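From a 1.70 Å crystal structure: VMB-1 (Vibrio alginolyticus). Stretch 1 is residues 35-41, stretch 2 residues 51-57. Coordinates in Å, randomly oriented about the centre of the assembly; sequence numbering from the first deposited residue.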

# COMPACT_ATOMS: atom_id res chain seq x y z
N LEU A 35 -2.29 19.01 2.59
CA LEU A 35 -3.01 17.86 3.20
C LEU A 35 -3.24 16.80 2.12
O LEU A 35 -3.80 17.10 1.04
CB LEU A 35 -4.34 18.34 3.79
CG LEU A 35 -4.25 19.13 5.08
CD1 LEU A 35 -5.61 19.75 5.34
CD2 LEU A 35 -3.81 18.28 6.22
N ILE A 36 -2.81 15.58 2.41
CA ILE A 36 -3.07 14.46 1.47
C ILE A 36 -3.61 13.26 2.25
O ILE A 36 -3.19 13.02 3.38
CB ILE A 36 -1.84 14.13 0.61
CG1 ILE A 36 -0.65 13.71 1.46
CG2 ILE A 36 -1.51 15.30 -0.31
CD1 ILE A 36 0.54 13.18 0.66
N GLY A 37 -4.56 12.56 1.62
CA GLY A 37 -5.22 11.38 2.17
C GLY A 37 -4.39 10.15 1.81
O GLY A 37 -3.72 10.18 0.79
N ALA A 38 -4.40 9.14 2.66
CA ALA A 38 -3.63 7.90 2.42
C ALA A 38 -4.54 6.72 2.65
O ALA A 38 -5.27 6.70 3.66
CB ALA A 38 -2.45 7.84 3.33
N SER A 39 -4.46 5.71 1.79
CA SER A 39 -5.25 4.48 1.89
C SER A 39 -4.36 3.26 2.12
O SER A 39 -3.33 3.14 1.50
CB SER A 39 -6.04 4.24 0.64
OG SER A 39 -6.99 5.26 0.40
N GLY A 40 -4.86 2.35 2.94
CA GLY A 40 -4.41 0.95 2.92
C GLY A 40 -5.64 0.07 2.97
O GLY A 40 -6.79 0.62 2.88
N LEU A 41 -5.46 -1.22 3.20
CA LEU A 41 -6.58 -2.16 3.23
C LEU A 41 -6.55 -2.99 4.52
O LEU A 41 -5.49 -3.22 5.10
CB LEU A 41 -6.62 -3.07 2.01
CG LEU A 41 -6.68 -2.37 0.63
CD1 LEU A 41 -6.68 -3.43 -0.44
CD2 LEU A 41 -7.91 -1.50 0.49
N MET A 51 -3.53 -6.53 7.50
CA MET A 51 -3.37 -5.14 7.02
C MET A 51 -2.50 -5.10 5.77
O MET A 51 -1.45 -5.80 5.73
CB MET A 51 -2.72 -4.24 8.08
CG MET A 51 -3.55 -4.05 9.25
SD MET A 51 -2.66 -2.83 10.32
CE MET A 51 -3.50 -3.23 11.84
N ILE A 52 -2.86 -4.24 4.83
CA ILE A 52 -2.00 -3.82 3.71
C ILE A 52 -1.71 -2.34 3.96
O ILE A 52 -2.65 -1.55 3.84
CB ILE A 52 -2.68 -4.11 2.36
CG1 ILE A 52 -2.95 -5.61 2.19
CG2 ILE A 52 -1.82 -3.54 1.24
CD1 ILE A 52 -3.74 -5.91 0.95
N ASP A 53 -0.48 -2.05 4.38
CA ASP A 53 -0.02 -0.75 4.91
C ASP A 53 -0.65 -0.52 6.30
O ASP A 53 -1.75 -0.99 6.59
CB ASP A 53 -0.24 0.41 3.94
CG ASP A 53 0.67 0.40 2.71
OD1 ASP A 53 1.54 -0.54 2.57
OD2 ASP A 53 0.60 1.43 1.96
N THR A 54 0.09 0.22 7.12
CA THR A 54 -0.45 0.76 8.38
C THR A 54 -1.06 2.13 8.10
O THR A 54 -0.60 2.89 7.22
CB THR A 54 0.64 0.77 9.47
OG1 THR A 54 1.77 1.53 9.04
CG2 THR A 54 1.10 -0.61 9.85
N PRO A 55 -2.08 2.51 8.89
CA PRO A 55 -2.53 3.89 8.94
C PRO A 55 -1.35 4.84 9.25
O PRO A 55 -0.35 4.42 9.84
CB PRO A 55 -3.53 3.89 10.10
CG PRO A 55 -4.10 2.50 10.02
CD PRO A 55 -2.87 1.63 9.78
N TRP A 56 -1.47 6.07 8.79
CA TRP A 56 -0.33 7.04 8.81
C TRP A 56 -0.02 7.57 10.22
O TRP A 56 1.08 8.06 10.42
CB TRP A 56 -0.67 8.15 7.83
CG TRP A 56 0.50 8.82 7.21
CD1 TRP A 56 1.82 8.77 7.53
CD2 TRP A 56 0.39 9.68 6.07
NE1 TRP A 56 2.54 9.53 6.64
CE2 TRP A 56 1.68 10.10 5.75
CE3 TRP A 56 -0.70 10.12 5.31
CZ2 TRP A 56 1.93 10.94 4.67
CZ3 TRP A 56 -0.44 10.97 4.26
CH2 TRP A 56 0.85 11.33 3.94
N THR A 57 -0.83 7.28 11.21
CA THR A 57 -0.57 7.68 12.60
C THR A 57 -0.68 6.45 13.48
O THR A 57 -1.47 5.52 13.19
CB THR A 57 -1.45 8.82 13.13
OG1 THR A 57 -2.72 8.30 13.47
CG2 THR A 57 -1.61 9.99 12.18
O HOH W 1 -0.82 3.74 2.65

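The two stretches meet as strands at one end and as a strand against a single large ring at the other. Leu41 and Ile52 form an antiparallel hydrogen-bonded pair, with CA atoms 4.9 Å apart. Leu41 N donates to Ile52 O at 2.9 Å, and Ile52 N donates to Leu41 O at 2.8 Å, the second bond almost straight at 175°. The same carbonyl lies 3.4 Å from Met51 CA (Leu41 O to CA), a CA-H...O contact that adds to the strand pairing.

Both side chains of the pair lie on the same face of the sheet. Leu41 and Ile52 each adopt the m, t rotamer, and their tips meet where Leu41 CD1 comes 4.1 Å from Ile52 CD1. This is ordinary van der Waals packing between neighbours: two branched aliphatic chains laid side by side.

Next to this pair, shape demands an absence. Gly40 CA sits 3.2 Å from Ile52 O, and a CB built on Gly40 would point toward the second stretch and fall about 2.3 Å from Ile52 O, a clash, as well as tight against Asp53 CB. The bare glycine is therefore the hollow that lets the carbonyl and the Asp53 side chain come close; Gly40 CA and Asp53 CB are 4.3 Å apart. Asp53 takes a positive phi of 72° as the second stretch leaves its strand.

Beyond the glycine the backbones separate, and the gap is bridged in two ways. Ser39 points its side chain away, but its carbonyl shares a water with Asp53: the water lies 2.8 Å from both Ser39 O and Asp53 OD2, placed to donate to either. Directly, Ser39 O and Asp53 OD2 are 4.3 Å apart; as both are acceptors, they cannot bond to each other directly, and a water, which can donate, fits between them.

Farther along, Trp56 is the bump. Although its CA is 7.2 Å from that of Ala38, its side chain, with chi1 in t, reaches across to the first strand. Ala38 points toward it with a small methyl, and CB rests 3.5 Å from Trp56 CE3, an oblique approach; the short side chain leaves room for the indole. Ile36 meets the far end of the ring: its CG1 lies 3.8 Å from Trp56 CH2, while Ile36 O sits at the ring edge, 3.5 Å from CZ3, near the ring plane. The design rule is complementary size: glycine beneath a close carbonyl, alanine beside a broad indole, and matched aliphatics where the strands pair.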